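Long-range contacts in nitrite oxidoreductase subunit A (Kuenenia stuttgartiensis, PDB 7B04), which belongs to the NarG-like molybdopterin oxidoreductase family and carries a molybdenum atom, two MD1 ligands and an iron/sulfur cluster: residues H273-S283 with N530-R540; A609-W617 with F1087-T1096. All coordinates share one frame; numbering follows the deposited sequence.

Contact 1: residues H273-S283 with N530-R540; sequences HGDQAPGHPFS and NHYFHATLMNR. With MO (molybdenum atom), chain C; MD1 (phosphoric acid 4-(2-amino-4-oxo-3,4,5,6,-tetrahydro-pteridin-6-yl)-2-hydroxy-3,4-dimercapto-but-3-en-yl ester guanylate ester), chain D.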
loop_
_atom_site.group_PDB
_atom_site.type_symbol
_atom_site.label_atom_id
_atom_site.label_comp_id
_atom_site.label_asym_id
_atom_site.label_seq_id
_atom_site.Cartn_x
_atom_site.Cartn_y
_atom_site.Cartn_z
ATOM N N HIS B 273 -9.493 10.624 -14.908
ATOM C CA HIS B 273 -9.409 9.649 -13.830
ATOM C C HIS B 273 -10.644 9.641 -12.933
ATOM O O HIS B 273 -10.710 8.826 -12.009
ATOM C CB HIS B 273 -8.150 9.917 -13.000
ATOM C CG HIS B 273 -6.873 9.632 -13.730
ATOM N ND1 HIS B 273 -5.651 10.102 -13.300
ATOM C CD2 HIS B 273 -6.628 8.924 -14.858
ATOM C CE1 HIS B 273 -4.709 9.703 -14.136
ATOM N NE2 HIS B 273 -5.275 8.982 -15.087
ATOM N N GLY B 274 -11.632 10.495 -13.193
ATOM C CA GLY B 274 -12.772 10.579 -12.302
ATOM C C GLY B 274 -12.473 11.240 -10.980
ATOM O O GLY B 274 -13.202 11.024 -10.009
ATOM N N ASP B 275 -11.419 12.051 -10.924
ATOM C CA ASP B 275 -10.928 12.607 -9.674
ATOM C C ASP B 275 -11.576 13.942 -9.304
ATOM O O ASP B 275 -11.623 14.279 -8.114
ATOM C CB ASP B 275 -9.407 12.776 -9.753
ATOM C CG ASP B 275 -8.655 11.450 -9.739
ATOM O OD1 ASP B 275 -9.164 10.459 -9.175
ATOM O OD2 ASP B 275 -7.534 11.412 -10.289
ATOM N N GLN B 276 -12.060 14.709 -10.275
ATOM C CA GLN B 276 -12.671 16.033 -9.994
ATOM C C GLN B 276 -14.004 15.845 -9.288
ATOM O O GLN B 276 -14.644 14.870 -9.583
ATOM C CB GLN B 276 -12.869 16.776 -11.317
ATOM C CG GLN B 276 -13.991 17.803 -11.339
ATOM C CD GLN B 276 -13.744 19.095 -12.072
ATOM O OE1 GLN B 276 -13.244 20.059 -11.519
ATOM N NE2 GLN B 276 -14.168 19.145 -13.316
ATOM N N ALA B 277 -14.373 16.702 -8.343
ATOM C CA ALA B 277 -15.751 16.595 -7.840
ATOM C C ALA B 277 -16.600 17.501 -8.737
ATOM O O ALA B 277 -16.569 18.691 -8.542
ATOM C CB ALA B 277 -15.786 17.044 -6.419
ATOM N N PRO B 278 -17.464 16.976 -9.625
ATOM C CA PRO B 278 -18.170 17.799 -10.623
ATOM C C PRO B 278 -19.075 18.868 -10.037
ATOM O O PRO B 278 -19.351 19.863 -10.718
ATOM C CB PRO B 278 -18.985 16.762 -11.409
ATOM C CG PRO B 278 -18.267 15.454 -11.127
ATOM C CD PRO B 278 -17.878 15.564 -9.710
ATOM N N GLY B 279 -19.538 18.696 -8.800
ATOM C CA GLY B 279 -20.421 19.687 -8.204
ATOM C C GLY B 279 -19.716 20.962 -7.798
ATOM O O GLY B 279 -20.374 21.988 -7.623
ATOM N N HIS B 280 -18.391 20.917 -7.648
ATOM C CA HIS B 280 -17.657 22.089 -7.174
ATOM C C HIS B 280 -17.738 23.289 -8.116
ATOM O O HIS B 280 -17.946 24.409 -7.616
ATOM C CB HIS B 280 -16.201 21.698 -6.902
ATOM C CG HIS B 280 -16.017 20.912 -5.643
ATOM N ND1 HIS B 280 -14.785 20.471 -5.211
ATOM C CD2 HIS B 280 -16.913 20.485 -4.722
ATOM C CE1 HIS B 280 -14.930 19.813 -4.075
ATOM N NE2 HIS B 280 -16.211 19.804 -3.758
ATOM N N PRO B 281 -17.590 23.155 -9.440
ATOM C CA PRO B 281 -17.830 24.321 -10.308
ATOM C C PRO B 281 -19.242 24.869 -10.209
ATOM O O PRO B 281 -19.454 26.053 -10.496
ATOM C CB PRO B 281 -17.532 23.785 -11.716
ATOM C CG PRO B 281 -16.600 22.654 -11.491
ATOM C CD PRO B 281 -17.048 22.019 -10.209
ATOM N N PHE B 282 -20.215 24.046 -9.812
ATOM C CA PHE B 282 -21.585 24.521 -9.660
ATOM C C PHE B 282 -21.800 25.197 -8.311
ATOM O O PHE B 282 -22.505 26.208 -8.226
ATOM C CB PHE B 282 -22.567 23.360 -9.827
ATOM C CG PHE B 282 -22.560 22.749 -11.199
ATOM C CD1 PHE B 282 -23.266 23.333 -12.236
ATOM C CD2 PHE B 282 -21.852 21.586 -11.449
ATOM C CE1 PHE B 282 -23.262 22.769 -13.498
ATOM C CE2 PHE B 282 -21.843 21.018 -12.709
ATOM C CZ PHE B 282 -22.550 21.611 -13.734
ATOM N N SER B 283 -21.201 24.654 -7.248
ATOM C CA SER B 283 -21.483 25.146 -5.904
ATOM C C SER B 283 -20.659 26.383 -5.564
ATOM O O SER B 283 -21.190 27.347 -5.001
ATOM C CB SER B 283 -21.229 24.040 -4.878
ATOM O OG SER B 283 -22.113 22.949 -5.077
ATOM N N ASN B 530 -17.502 10.003 -6.140
ATOM C CA ASN B 530 -17.240 10.713 -7.387
ATOM C C ASN B 530 -17.173 9.793 -8.597
ATOM O O ASN B 530 -17.211 10.287 -9.729
ATOM C CB ASN B 530 -15.940 11.513 -7.289
ATOM C CG ASN B 530 -16.129 12.851 -6.605
ATOM O OD1 ASN B 530 -17.220 13.421 -6.620
ATOM N ND2 ASN B 530 -15.061 13.365 -6.009
ATOM N N HIS B 531 -17.079 8.479 -8.395
ATOM C CA HIS B 531 -17.059 7.524 -9.494
ATOM C C HIS B 531 -18.437 6.927 -9.764
ATOM O O HIS B 531 -18.540 5.824 -10.311
ATOM C CB HIS B 531 -16.035 6.423 -9.217
ATOM C CG HIS B 531 -14.617 6.848 -9.447
ATOM N ND1 HIS B 531 -13.538 6.055 -9.118
ATOM C CD2 HIS B 531 -14.101 7.981 -9.981
ATOM C CE1 HIS B 531 -12.420 6.682 -9.437
ATOM N NE2 HIS B 531 -12.734 7.853 -9.961
ATOM N N TYR B 532 -19.498 7.650 -9.408
ATOM C CA TYR B 532 -20.857 7.327 -9.814
ATOM C C TYR B 532 -21.414 8.461 -10.666
ATOM O O TYR B 532 -20.963 9.608 -10.581
ATOM C CB TYR B 532 -21.763 7.073 -8.603
ATOM C CG TYR B 532 -21.433 5.805 -7.849
ATOM C CD1 TYR B 532 -21.837 4.565 -8.327
ATOM C CD2 TYR B 532 -20.719 5.850 -6.661
ATOM C CE1 TYR B 532 -21.536 3.403 -7.639
ATOM C CE2 TYR B 532 -20.415 4.696 -5.969
ATOM C CZ TYR B 532 -20.824 3.476 -6.460
ATOM O OH TYR B 532 -20.518 2.330 -5.764
ATOM N N PHE B 533 -22.413 8.119 -11.486
ATOM C CA PHE B 533 -22.904 9.029 -12.520
ATOM C C PHE B 533 -23.341 10.363 -11.932
ATOM O O PHE B 533 -22.974 11.429 -12.440
ATOM C CB PHE B 533 -24.053 8.378 -13.284
ATOM C CG PHE B 533 -24.520 9.167 -14.469
ATOM C CD1 PHE B 533 -23.860 9.072 -15.682
ATOM C CD2 PHE B 533 -25.620 10.003 -14.372
ATOM C CE1 PHE B 533 -24.291 9.795 -16.778
ATOM C CE2 PHE B 533 -26.054 10.728 -15.464
ATOM C CZ PHE B 533 -25.390 10.625 -16.668
ATOM N N HIS B 534 -24.107 10.326 -10.849
ATOM C CA HIS B 534 -24.690 11.542 -10.288
ATOM C C HIS B 534 -23.804 12.132 -9.208
ATOM O O HIS B 534 -24.278 12.712 -8.224
ATOM C CB HIS B 534 -26.093 11.245 -9.761
ATOM C CG HIS B 534 -27.066 10.895 -10.841
ATOM N ND1 HIS B 534 -27.557 11.827 -11.730
ATOM C CD2 HIS B 534 -27.622 9.712 -11.190
ATOM C CE1 HIS B 534 -28.381 11.234 -12.574
ATOM N NE2 HIS B 534 -28.438 9.949 -12.269
ATOM N N ALA B 535 -22.489 11.949 -9.364
ATOM C CA ALA B 535 -21.533 12.591 -8.462
ATOM C C ALA B 535 -21.744 14.102 -8.415
ATOM O O ALA B 535 -21.627 14.724 -7.349
ATOM C CB ALA B 535 -20.097 12.248 -8.889
ATOM N N THR B 536 -22.080 14.699 -9.559
ATOM C CA THR B 536 -22.346 16.135 -9.627
ATOM C C THR B 536 -23.389 16.560 -8.607
ATOM O O THR B 536 -23.202 17.545 -7.882
ATOM C CB THR B 536 -22.828 16.508 -11.037
ATOM O OG1 THR B 536 -21.879 16.069 -12.011
ATOM C CG2 THR B 536 -22.996 18.023 -11.167
ATOM N N LEU B 537 -24.481 15.811 -8.529
ATOM C CA LEU B 537 -25.508 16.084 -7.533
ATOM C C LEU B 537 -24.991 15.813 -6.130
ATOM O O LEU B 537 -25.274 16.572 -5.193
ATOM C CB LEU B 537 -26.733 15.208 -7.806
ATOM C CG LEU B 537 -27.642 15.593 -8.958
ATOM C CD1 LEU B 537 -28.453 14.368 -9.327
ATOM C CD2 LEU B 537 -28.531 16.748 -8.549
ATOM N N MET B 538 -24.233 14.729 -5.973
ATOM C CA MET B 538 -23.705 14.356 -4.664
ATOM C C MET B 538 -22.785 15.436 -4.105
ATOM O O MET B 538 -22.886 15.804 -2.932
ATOM C CB MET B 538 -22.958 13.028 -4.775
ATOM C CG MET B 538 -23.785 11.816 -4.412
ATOM S SD MET B 538 -23.006 10.328 -5.085
ATOM C CE MET B 538 -23.491 9.079 -3.909
ATOM N N ASN B 539 -21.888 15.970 -4.936
ATOM C CA ASN B 539 -20.971 16.993 -4.448
ATOM C C ASN B 539 -21.725 18.261 -4.080
ATOM O O ASN B 539 -21.423 18.903 -3.066
ATOM C CB ASN B 539 -19.897 17.276 -5.492
ATOM C CG ASN B 539 -19.116 16.038 -5.861
ATOM O OD1 ASN B 539 -19.138 15.607 -7.004
ATOM N ND2 ASN B 539 -18.428 15.455 -4.888
ATOM N N ARG B 540 -22.711 18.639 -4.894
ATOM C CA ARG B 540 -23.594 19.733 -4.516
ATOM C C ARG B 540 -24.315 19.410 -3.215
ATOM O O ARG B 540 -24.499 20.285 -2.360
ATOM C CB ARG B 540 -24.595 20.009 -5.636
ATOM C CG ARG B 540 -23.968 20.558 -6.902
ATOM C CD ARG B 540 -24.965 20.550 -8.044
ATOM N NE ARG B 540 -26.094 21.438 -7.781
ATOM C CZ ARG B 540 -27.218 21.446 -8.487
ATOM N NH1 ARG B 540 -27.369 20.611 -9.506
ATOM N NH2 ARG B 540 -28.192 22.290 -8.175
HETATM MO MO MO C . -7.179 9.647 -9.134
HETATM P PB MD1 D . -2.291 6.500 -13.990
HETATM O O3B MD1 D . -1.597 5.523 -12.864
HETATM O O1B MD1 D . -2.300 5.763 -15.306
HETATM O O2B MD1 D . -1.464 7.756 -14.129
HETATM O O3A MD1 D . -3.836 6.933 -13.594
HETATM C C10 MD1 D . -4.307 6.876 -12.278
HETATM C C11 MD1 D . -5.792 6.409 -12.287
HETATM O O11 MD1 D . -5.847 4.827 -12.011
HETATM C C12 MD1 D . -6.523 7.109 -11.417
HETATM S S12 MD1 D . -5.685 8.295 -10.325
HETATM C C13 MD1 D . -8.068 7.025 -11.241
HETATM S S13 MD1 D . -8.717 8.127 -9.950
HETATM C C14 MD1 D . -9.041 6.195 -11.936
HETATM N N15 MD1 D . -9.510 5.112 -10.854
HETATM C C16 MD1 D . -10.186 3.981 -11.358
HETATM C C15 MD1 D . -10.886 3.080 -10.403
HETATM O O14 MD1 D . -10.875 3.331 -9.246
HETATM N N17 MD1 D . -11.597 1.873 -10.902
HETATM C C17 MD1 D . -11.603 1.546 -12.410
HETATM N N16 MD1 D . -12.302 0.370 -12.895
HETATM N N18 MD1 D . -10.900 2.453 -13.390
HETATM C C20 MD1 D . -10.208 3.629 -12.931
HETATM N N8 MD1 D . -9.563 4.433 -13.883
HETATM C C7 MD1 D . -8.729 5.672 -13.313
HETATM P PA MD1 D . -0.008 5.078 -12.906
HETATM O O1A MD1 D . 0.493 4.783 -11.513
HETATM O O2A MD1 D . 0.092 3.840 -13.749
HETATM O "O5'" MD1 D . 0.973 6.187 -13.624
HETATM C "C5'" MD1 D . 2.350 5.971 -13.480
HETATM C "C4'" MD1 D . 2.937 5.265 -14.751
HETATM O "O4'" MD1 D . 4.188 6.044 -15.247
HETATM C "C1'" MD1 D . 5.412 5.203 -14.771
HETATM N N9 MD1 D . 6.419 6.061 -14.088
HETATM C C4 MD1 D . 7.072 6.965 -14.799
HETATM N N3 MD1 D . 6.992 7.325 -16.238
HETATM C C2 MD1 D . 7.843 8.384 -16.762
HETATM N N2 MD1 D . 7.760 8.729 -18.163
HETATM N N1 MD1 D . 8.761 9.089 -15.903
HETATM C C6 MD1 D . 8.832 8.737 -14.521
HETATM O O6 MD1 D . 9.584 9.312 -13.810
HETATM C C5 MD1 D . 7.933 7.620 -13.972
HETATM N N7 MD1 D . 7.795 7.100 -12.757
HETATM C C8 MD1 D . 6.856 6.129 -12.817
HETATM C "C2'" MD1 D . 4.943 4.323 -13.980
HETATM O "O2'" MD1 D . 5.696 3.079 -14.108
HETATM C "C3'" MD1 D . 3.373 4.099 -14.458
HETATM O "O3'" MD1 D . 3.349 3.229 -15.628
#
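The imidazole of H531 sets its edge against the backbone of G274, with CD2 3.2 Å from G274 O. A hydrogen bond from H531 NE2 to H273 O is doubtful, because that oxygen is modelled too close to S13 of MD1. On its other flank the H531 ring brings CE1 3.6 Å from N15 of MD1. One residue beyond G274, the carboxylate of D275 grips the molybdenum atom through both oxygens, OD1 at 2.1 Å and OD2 at an equal distance; S12 and S13 of MD1 are also ligands, and two further atoms from elsewhere in the structure complete the site. H273, by contrast, presents a ring face to O3A of the same MD1.

Behind this shell, the buried amide of N530 lies against A277, its OD1 3.7 Å from A277 CA. P278 packs over the first turn of the helix beginning at A535, its CD 4.1 Å from A535 CB and its CB against T536 OG1. At G279 the two backbones come closest, its CA 4.3 Å from T536 CA. The methyl of T536, anti to the backbone N, meets F282 CE2 obliquely at 3.6 Å. R540 lays its CG beside S283 OG (3.5 Å). D275 thus holds the metal while H531 lies at the pterin, and the polar ends of T536 and R540 are bonded elsewhere, to H1068 and to the carbonyls of E842 and N843.

Contact 2: residues A609-W617 with F1087-T1096; sequences ALDEEVAYW and FEADNHCINT
I1094 packs one branch on A615 and the other on Y616, and here the packing is densest. The methyl CB of A615 touches I1094 CG2 at 3.5 Å and T1096 CG2 at 3.7 Å. From the other branch, I1094 CD1 lies over one face of the Y616 ring, offset toward the rim, in a CH-pi contact 4.3 Å from the centroid and 23° off the normal. The two branches part in this way because CG1 is anti to the carbonyl carbon (chi1 -74°), leaving CG2 anti to the backbone N. T1096 turns its methyl to A615 and its hydroxyl to K661 and W272 O.

Residues 1087-1096 lie in the irregular loop between strands 1083-1084 and 1102-1109, and here they meet the approach to helix 615-618. Next along, the first torsion of E613 (chi1 -139°) places its CG at C1093 SG, 3.3 Å away; the bend at chi2 then directs the carboxylate, whose OE2 is bonded to T271.

D611 is partly exposed, so this is the side nearer solvent, though F1087 and A1089 still cover it. F1087 turns its ring edge to the backbone nitrogens of E612 and E613, the latter 4.2 Å from CE2. D611 O approaches F1087 CZ obliquely, at 3.5 Å, and is hydrogen-bonded to R265. A1089, within the type II turn E1088-N1091, gives just its methyl, 3.6 Å from D611 CB, while D611 OD1 is held by N266.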
loop_
_atom_site.group_PDB
_atom_site.type_symbol
_atom_site.label_atom_id
_atom_site.label_comp_id
_atom_site.label_asym_id
_atom_site.label_seq_id
_atom_site.Cartn_x
_atom_site.Cartn_y
_atom_site.Cartn_z
ATOM N N ALA B 609 -2.576 24.693 -28.690
ATOM C CA ALA B 609 -2.977 23.319 -28.441
ATOM C C ALA B 609 -4.344 23.367 -27.776
ATOM O O ALA B 609 -4.488 23.937 -26.689
ATOM C CB ALA B 609 -1.959 22.604 -27.554
ATOM N N LEU B 610 -5.337 22.765 -28.420
ATOM C CA LEU B 610 -6.709 22.801 -27.930
ATOM C C LEU B 610 -6.926 21.646 -26.962
ATOM O O LEU B 610 -6.805 20.478 -27.344
ATOM C CB LEU B 610 -7.695 22.730 -29.095
ATOM C CG LEU B 610 -9.178 22.808 -28.737
ATOM C CD1 LEU B 610 -9.496 24.124 -28.044
ATOM C CD2 LEU B 610 -10.023 22.638 -29.988
ATOM N N ASP B 611 -7.245 21.972 -25.714
ATOM C CA ASP B 611 -7.420 20.938 -24.705
ATOM C C ASP B 611 -8.585 20.023 -25.066
ATOM O O ASP B 611 -9.562 20.436 -25.697
ATOM C CB ASP B 611 -7.651 21.571 -23.335
ATOM C CG ASP B 611 -6.449 22.354 -22.845
ATOM O OD1 ASP B 611 -5.316 22.025 -23.251
ATOM O OD2 ASP B 611 -6.638 23.301 -22.054
ATOM N N GLU B 612 -8.465 18.759 -24.665
ATOM C CA GLU B 612 -9.494 17.760 -24.909
ATOM C C GLU B 612 -9.581 16.835 -23.704
ATOM O O GLU B 612 -8.606 16.649 -22.971
ATOM C CB GLU B 612 -9.201 16.951 -26.187
ATOM C CG GLU B 612 -10.177 15.808 -26.464
ATOM C CD GLU B 612 -9.857 15.054 -27.738
ATOM O OE1 GLU B 612 -8.985 15.516 -28.501
ATOM O OE2 GLU B 612 -10.473 13.993 -27.972
ATOM N N GLU B 613 -10.763 16.257 -23.509
ATOM C CA GLU B 613 -10.996 15.273 -22.463
ATOM C C GLU B 613 -10.782 13.864 -23.002
ATOM O O GLU B 613 -11.229 13.531 -24.103
ATOM C CB GLU B 613 -12.409 15.403 -21.896
ATOM C CG GLU B 613 -12.472 15.241 -20.395
ATOM C CD GLU B 613 -12.081 13.860 -19.932
ATOM O OE1 GLU B 613 -12.287 12.906 -20.698
ATOM O OE2 GLU B 613 -11.559 13.730 -18.808
ATOM N N VAL B 614 -10.094 13.037 -22.212
ATOM C CA VAL B 614 -9.751 11.689 -22.655
ATOM C C VAL B 614 -10.989 10.800 -22.777
ATOM O O VAL B 614 -11.023 9.892 -23.617
ATOM C CB VAL B 614 -8.715 11.079 -21.690
ATOM C CG1 VAL B 614 -8.384 9.645 -22.076
ATOM C CG2 VAL B 614 -7.456 11.930 -21.653
ATOM N N ALA B 615 -12.030 11.050 -21.971
ATOM C CA ALA B 615 -13.157 10.118 -21.901
ATOM C C ALA B 615 -13.841 9.928 -23.248
ATOM O O ALA B 615 -14.461 8.885 -23.480
ATOM C CB ALA B 615 -14.178 10.580 -20.866
ATOM N N TYR B 616 -13.756 10.917 -24.141
ATOM C CA TYR B 616 -14.350 10.749 -25.463
ATOM C C TYR B 616 -13.709 9.583 -26.201
ATOM O O TYR B 616 -14.403 8.796 -26.853
ATOM C CB TYR B 616 -14.222 12.044 -26.264
ATOM C CG TYR B 616 -15.001 13.184 -25.655
ATOM C CD1 TYR B 616 -16.378 13.267 -25.807
ATOM C CD2 TYR B 616 -14.363 14.167 -24.912
ATOM C CE1 TYR B 616 -17.097 14.301 -25.245
ATOM C CE2 TYR B 616 -15.073 15.206 -24.345
ATOM C CZ TYR B 616 -16.440 15.268 -24.515
ATOM O OH TYR B 616 -17.153 16.299 -23.951
ATOM N N TRP B 617 -12.386 9.446 -26.095
ATOM C CA TRP B 617 -11.721 8.246 -26.590
ATOM C C TRP B 617 -12.291 6.997 -25.926
ATOM O O TRP B 617 -12.618 6.013 -26.599
ATOM C CB TRP B 617 -10.215 8.348 -26.356
ATOM C CG TRP B 617 -9.524 7.035 -26.440
ATOM C CD1 TRP B 617 -9.244 6.325 -27.571
ATOM C CD2 TRP B 617 -9.034 6.255 -25.345
ATOM N NE1 TRP B 617 -8.604 5.153 -27.248
ATOM C CE2 TRP B 617 -8.464 5.086 -25.887
ATOM C CE3 TRP B 617 -9.020 6.433 -23.959
ATOM C CZ2 TRP B 617 -7.886 4.104 -25.092
ATOM C CZ3 TRP B 617 -8.446 5.455 -23.173
ATOM C CH2 TRP B 617 -7.885 4.307 -23.743
ATOM N N PHE B 1087 -16.390 24.378 -21.033
ATOM C CA PHE B 1087 -15.351 23.391 -20.680
ATOM C C PHE B 1087 -13.962 23.981 -20.493
ATOM O O PHE B 1087 -13.568 24.892 -21.185
ATOM C CB PHE B 1087 -15.343 22.292 -21.740
ATOM C CG PHE B 1087 -14.009 21.713 -22.115
ATOM C CD1 PHE B 1087 -13.048 22.479 -22.734
ATOM C CD2 PHE B 1087 -13.741 20.383 -21.900
ATOM C CE1 PHE B 1087 -11.827 21.937 -23.089
ATOM C CE2 PHE B 1087 -12.526 19.845 -22.256
ATOM C CZ PHE B 1087 -11.570 20.623 -22.843
ATOM N N GLU B 1088 -13.285 23.457 -19.479
ATOM C CA GLU B 1088 -11.858 23.684 -19.215
ATOM C C GLU B 1088 -11.314 22.302 -18.912
ATOM O O GLU B 1088 -11.872 21.679 -18.029
ATOM C CB GLU B 1088 -11.676 24.449 -17.921
ATOM C CG GLU B 1088 -10.254 24.403 -17.427
ATOM C CD GLU B 1088 -9.693 25.789 -17.464
ATOM O OE1 GLU B 1088 -8.534 25.952 -17.774
ATOM O OE2 GLU B 1088 -10.448 26.678 -17.224
ATOM N N ALA B 1089 -10.269 21.858 -19.598
ATOM C CA ALA B 1089 -9.739 20.534 -19.286
ATOM C C ALA B 1089 -9.313 20.515 -17.826
ATOM O O ALA B 1089 -8.691 21.462 -17.330
ATOM C CB ALA B 1089 -8.590 20.152 -20.215
ATOM N N ASP B 1090 -9.708 19.458 -17.119
ATOM C CA ASP B 1090 -9.517 19.286 -15.683
ATOM C C ASP B 1090 -10.353 20.276 -14.879
ATOM O O ASP B 1090 -10.114 20.437 -13.677
ATOM C CB ASP B 1090 -8.043 19.366 -15.280
ATOM C CG ASP B 1090 -7.157 18.433 -16.120
ATOM O OD1 ASP B 1090 -7.671 17.412 -16.628
ATOM O OD2 ASP B 1090 -5.941 18.693 -16.247
ATOM N N ASN B 1091 -11.311 20.967 -15.512
ATOM C CA ASN B 1091 -12.201 21.904 -14.826
ATOM C C ASN B 1091 -13.489 21.994 -15.631
ATOM O O ASN B 1091 -13.564 22.789 -16.570
ATOM C CB ASN B 1091 -11.556 23.268 -14.712
ATOM C CG ASN B 1091 -12.232 24.149 -13.698
ATOM O OD1 ASN B 1091 -12.852 23.670 -12.749
ATOM N ND2 ASN B 1091 -12.103 25.455 -13.883
ATOM N N HIS B 1092 -14.530 21.300 -15.178
ATOM C CA HIS B 1092 -15.811 21.174 -15.869
ATOM C C HIS B 1092 -15.666 20.512 -17.243
ATOM O O HIS B 1092 -15.855 21.126 -18.306
ATOM C CB HIS B 1092 -16.497 22.514 -16.043
ATOM C CG HIS B 1092 -17.899 22.380 -16.544
ATOM N ND1 HIS B 1092 -18.803 21.518 -15.958
ATOM C CD2 HIS B 1092 -18.518 22.898 -17.632
ATOM C CE1 HIS B 1092 -19.941 21.566 -16.621
ATOM N NE2 HIS B 1092 -19.793 22.393 -17.641
ATOM N N CYS B 1093 -15.301 19.239 -17.214
ATOM C CA CYS B 1093 -15.458 18.354 -18.357
ATOM C C CYS B 1093 -15.829 16.981 -17.805
ATOM O O CYS B 1093 -16.136 16.833 -16.612
ATOM C CB CYS B 1093 -14.211 18.388 -19.260
ATOM S SG CYS B 1093 -12.657 17.947 -18.508
ATOM N N ILE B 1094 -15.873 15.985 -18.696
ATOM C CA ILE B 1094 -16.377 14.663 -18.327
ATOM C C ILE B 1094 -15.549 14.081 -17.195
ATOM O O ILE B 1094 -14.313 14.030 -17.262
ATOM C CB ILE B 1094 -16.368 13.695 -19.519
ATOM C CG1 ILE B 1094 -17.481 14.003 -20.513
ATOM C CG2 ILE B 1094 -16.582 12.289 -19.036
ATOM C CD1 ILE B 1094 -17.701 12.862 -21.543
ATOM N N ASN B 1095 -16.237 13.618 -16.153
ATOM C CA ASN B 1095 -15.618 13.002 -14.985
ATOM C C ASN B 1095 -15.987 11.525 -15.002
ATOM O O ASN B 1095 -17.125 11.157 -14.692
ATOM C CB ASN B 1095 -16.103 13.665 -13.705
ATOM C CG ASN B 1095 -15.020 13.744 -12.656
ATOM O OD1 ASN B 1095 -14.046 14.482 -12.807
ATOM N ND2 ASN B 1095 -15.173 12.972 -11.589
ATOM N N THR B 1096 -15.037 10.684 -15.400
ATOM C CA THR B 1096 -15.335 9.283 -15.659
ATOM C C THR B 1096 -15.752 8.563 -14.383
ATOM O O THR B 1096 -15.296 8.878 -13.275
ATOM C CB THR B 1096 -14.135 8.584 -16.264
ATOM O OG1 THR B 1096 -13.125 8.436 -15.260
ATOM C CG2 THR B 1096 -13.620 9.372 -17.458
#

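The two contacts have centres 14 Å apart and meet directly through their loops. N1095 bridges them: its ND2 lies 2.8 Å from Q276 O and 3.2 Å from G274 O, and its OD1 accepts a weak hydrogen bond from Q276 N. Beside it, T1096 OG1 is 3.3 Å from G274 N. The loop of contact 2 therefore lies against the backbone on both sides of the metal ligand D275. Only contact 1 supplies a molybdenum ligand; contact 2 stands behind it, with the T1096 side chain about 6 Å from a bound MD1 and about 9 Å from the molybdenum atom, consistent with a second-shell position.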